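Local coordinates for phosphatidylinositide phosphatase SAC2 (Homo sapiens, PDB 4XUU) that removes the 4-phosphate from phosphatidylinositol 4-phosphate, probably in endocytic recycling, and forms a homodimer, here through its hSac2 domain, at the interface of chains A and B. Coordinates in Å, arbitrary orientation; residue numbers count along the deposited sequence, not the author numbering. Chains: chain A/B, Phosphatidylinositide phosphatase SAC2.

The interface of chains A and B. Residues chain A 26-31, 50, 138; chain B 26-30, 138.
In both chains the first torsion of Phe26 sets CG anti to the backbone N (A:Phe26 chi1 178°), whereas Trp30 turns CG anti to its own carbonyl carbon (A:Trp30 chi1 -53°). An irregular backbone at His27, bulge-like in both copies, breaks the strand alternation and puts Phe26 and Trp30 on opposite faces; the torsions then aim the rings. Strands 26-34 of the two copies run antiparallel, with A:Gly29 facing B:Gly29 at the centre. The amide N of A:Gly29 donates to the carbonyl O of B:Gly29 over 2.9 Å, in the carbonyl plane and on a lone pair; the reverse bond, B:Gly29 N to A:Gly29 O, has the same length and also lies in the carbonyl plane. Farther along, A:Ala31 N reaches B:His27 O at 2.8 Å; that bond is nearly straight at the hydrogen, although the donor stands above the carbonyl plane.

On the indole side, A:Trp30 and B:Trp30 meet edge-to-face, their five-membered rings steeply inclined at 76° and the two NE1 atoms 3.6 Å apart. Selenomethionine A:Met138, on helix 129-145, bends at chi3 and brings its terminal methyl CE to within 3.5 Å of B:Trp30 CD1, crossing the indole roughly at a right angle; B:Met138 CE approaches A:Trp30 CD1 in the same way at 3.8 Å.

On the opposite side, the A:Phe26 ring has the amide N of its own A:Gly28 over its centre, while its tip, CZ, lies 3.7 Å from B:Gly29 O. An alanine here, lacking the ring over A:Gly28 N and its CZ contact to B:Gly29 O, would probably loosen packing beside the central glycine pair. The twin ring also touches A:Leu50, whose CD1 approaches B:Phe26 CE2 at 3.9 Å from a side chain crossing it about perpendicularly.

Backbone pairing thus joins the two sheets, with tryptophan and selenomethionine on one face, phenylalanine and A:Leu50 on the other, making this two-fold patch part of the hSac2-domain interface through which the phosphatase can homodimerise.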
loop_
_atom_site.group_PDB
_atom_site.type_symbol
_atom_site.label_atom_id
_atom_site.label_comp_id
_atom_site.label_asym_id
_atom_site.label_seq_id
_atom_site.Cartn_x
_atom_site.Cartn_y
_atom_site.Cartn_z
ATOM N N PHE A 26 -8.937 -4.144 24.274
ATOM C CA PHE A 26 -9.445 -4.081 22.914
ATOM C C PHE A 26 -8.587 -3.155 22.057
ATOM O O PHE A 26 -8.237 -2.055 22.480
ATOM C CB PHE A 26 -10.895 -3.602 22.946
ATOM C CG PHE A 26 -11.523 -3.448 21.597
ATOM C CD1 PHE A 26 -11.971 -4.559 20.893
ATOM C CD2 PHE A 26 -11.689 -2.177 21.034
ATOM C CE1 PHE A 26 -12.567 -4.415 19.640
ATOM C CE2 PHE A 26 -12.288 -2.019 19.786
ATOM C CZ PHE A 26 -12.730 -3.139 19.085
ATOM N N HIS A 27 -8.248 -3.619 20.859
ATOM C CA HIS A 27 -7.487 -2.829 19.898
ATOM C C HIS A 27 -8.351 -2.489 18.689
ATOM O O HIS A 27 -8.322 -1.362 18.189
ATOM C CB HIS A 27 -6.243 -3.599 19.449
ATOM C CG HIS A 27 -5.079 -3.469 20.382
ATOM N ND1 HIS A 27 -3.791 -3.797 20.013
ATOM C CD2 HIS A 27 -5.001 -3.022 21.659
ATOM C CE1 HIS A 27 -2.973 -3.570 21.026
ATOM N NE2 HIS A 27 -3.681 -3.099 22.035
ATOM N N GLY A 28 -9.119 -3.473 18.229
ATOM C CA GLY A 28 -9.881 -3.339 16.998
ATOM C C GLY A 28 -10.757 -4.536 16.702
ATOM O O GLY A 28 -10.560 -5.618 17.269
ATOM N N GLY A 29 -11.729 -4.322 15.816
ATOM C CA GLY A 29 -12.709 -5.328 15.437
ATOM C C GLY A 29 -13.301 -5.001 14.080
ATOM O O GLY A 29 -13.458 -3.826 13.731
ATOM N N TRP A 30 -13.616 -6.037 13.305
ATOM C CA TRP A 30 -14.104 -5.851 11.932
ATOM C C TRP A 30 -15.178 -6.868 11.569
ATOM O O TRP A 30 -15.090 -8.042 11.942
ATOM C CB TRP A 30 -12.946 -5.953 10.927
ATOM C CG TRP A 30 -11.792 -5.055 11.239
ATOM C CD1 TRP A 30 -11.569 -3.806 10.737
ATOM C CD2 TRP A 30 -10.698 -5.331 12.128
ATOM N NE1 TRP A 30 -10.407 -3.288 11.258
ATOM C CE2 TRP A 30 -9.855 -4.202 12.114
ATOM C CE3 TRP A 30 -10.354 -6.426 12.934
ATOM C CZ2 TRP A 30 -8.688 -4.130 12.877
ATOM C CZ3 TRP A 30 -9.194 -6.358 13.697
ATOM C CH2 TRP A 30 -8.373 -5.217 13.661
ATOM N N ALA A 31 -16.190 -6.409 10.846
ATOM C CA ALA A 31 -17.200 -7.291 10.281
ATOM C C ALA A 31 -16.683 -7.814 8.954
ATOM O O ALA A 31 -16.262 -7.033 8.099
ATOM C CB ALA A 31 -18.509 -6.547 10.084
ATOM N N LEU A 50 -17.167 -12.257 12.618
ATOM C CA LEU A 50 -16.652 -11.187 13.458
ATOM C C LEU A 50 -15.206 -11.485 13.858
ATOM O O LEU A 50 -14.903 -12.562 14.373
ATOM C CB LEU A 50 -17.538 -10.974 14.691
ATOM C CG LEU A 50 -17.114 -9.854 15.654
ATOM C CD1 LEU A 50 -17.347 -8.453 15.065
ATOM C CD2 LEU A 50 -17.809 -9.986 16.997
HETATM N N MSE A 138 -2.635 -4.309 11.294
HETATM C CA MSE A 138 -2.875 -4.177 12.727
HETATM C C MSE A 138 -2.576 -5.464 13.497
HETATM O O MSE A 138 -2.071 -5.414 14.615
HETATM C CB MSE A 138 -4.274 -3.655 13.053
HETATM C CG MSE A 138 -4.279 -2.956 14.414
HETATM SE SE MSE A 138 -6.013 -2.442 15.102
HETATM C CE MSE A 138 -6.284 -0.865 13.981
ATOM N N PHE B 26 -22.921 -3.409 12.489
ATOM C CA PHE B 26 -21.502 -3.191 12.799
ATOM C C PHE B 26 -20.593 -3.424 11.592
ATOM O O PHE B 26 -20.778 -4.385 10.849
ATOM C CB PHE B 26 -21.080 -4.118 13.944
ATOM C CG PHE B 26 -19.674 -3.895 14.433
ATOM C CD1 PHE B 26 -19.382 -2.846 15.296
ATOM C CD2 PHE B 26 -18.642 -4.744 14.037
ATOM C CE1 PHE B 26 -18.078 -2.641 15.757
ATOM C CE2 PHE B 26 -17.341 -4.547 14.488
ATOM C CZ PHE B 26 -17.060 -3.496 15.352
ATOM N N HIS B 27 -19.618 -2.541 11.406
ATOM C CA HIS B 27 -18.608 -2.705 10.358
ATOM C C HIS B 27 -17.200 -2.750 10.953
ATOM O O HIS B 27 -16.407 -3.630 10.618
ATOM C CB HIS B 27 -18.719 -1.586 9.311
ATOM C CG HIS B 27 -19.838 -1.774 8.330
ATOM N ND1 HIS B 27 -19.918 -1.066 7.151
ATOM C CD2 HIS B 27 -20.914 -2.599 8.344
ATOM C CE1 HIS B 27 -20.995 -1.440 6.484
ATOM N NE2 HIS B 27 -21.617 -2.370 7.185
ATOM N N GLY B 28 -16.903 -1.799 11.840
ATOM C CA GLY B 28 -15.574 -1.661 12.417
ATOM C C GLY B 28 -15.545 -0.967 13.768
ATOM O O GLY B 28 -16.481 -0.238 14.126
ATOM N N GLY B 29 -14.465 -1.209 14.514
ATOM C CA GLY B 29 -14.237 -0.595 15.819
ATOM C C GLY B 29 -12.757 -0.497 16.156
ATOM O O GLY B 29 -11.984 -1.412 15.873
ATOM N N TRP B 30 -12.354 0.621 16.757
ATOM C CA TRP B 30 -10.938 0.854 17.054
ATOM C C TRP B 30 -10.757 1.544 18.394
ATOM O O TRP B 30 -11.523 2.445 18.745
ATOM C CB TRP B 30 -10.277 1.706 15.954
ATOM C CG TRP B 30 -10.449 1.163 14.571
ATOM C CD1 TRP B 30 -9.620 0.290 13.921
ATOM C CD2 TRP B 30 -11.520 1.447 13.664
ATOM N NE1 TRP B 30 -10.111 0.014 12.666
ATOM C CE2 TRP B 30 -11.275 0.711 12.483
ATOM C CE3 TRP B 30 -12.666 2.250 13.735
ATOM C CZ2 TRP B 30 -12.134 0.755 11.380
ATOM C CZ3 TRP B 30 -13.523 2.292 12.642
ATOM C CH2 TRP B 30 -13.249 1.549 11.479
HETATM N N MSE B 138 -11.898 3.445 5.715
HETATM C CA MSE B 138 -13.136 2.723 5.974
HETATM C C MSE B 138 -14.314 3.648 6.263
HETATM O O MSE B 138 -15.452 3.337 5.909
HETATM C CB MSE B 138 -12.994 1.667 7.065
HETATM C CG MSE B 138 -14.035 0.573 6.888
HETATM SE SE MSE B 138 -14.002 -0.765 8.267
HETATM C CE MSE B 138 -12.315 -1.620 7.778
#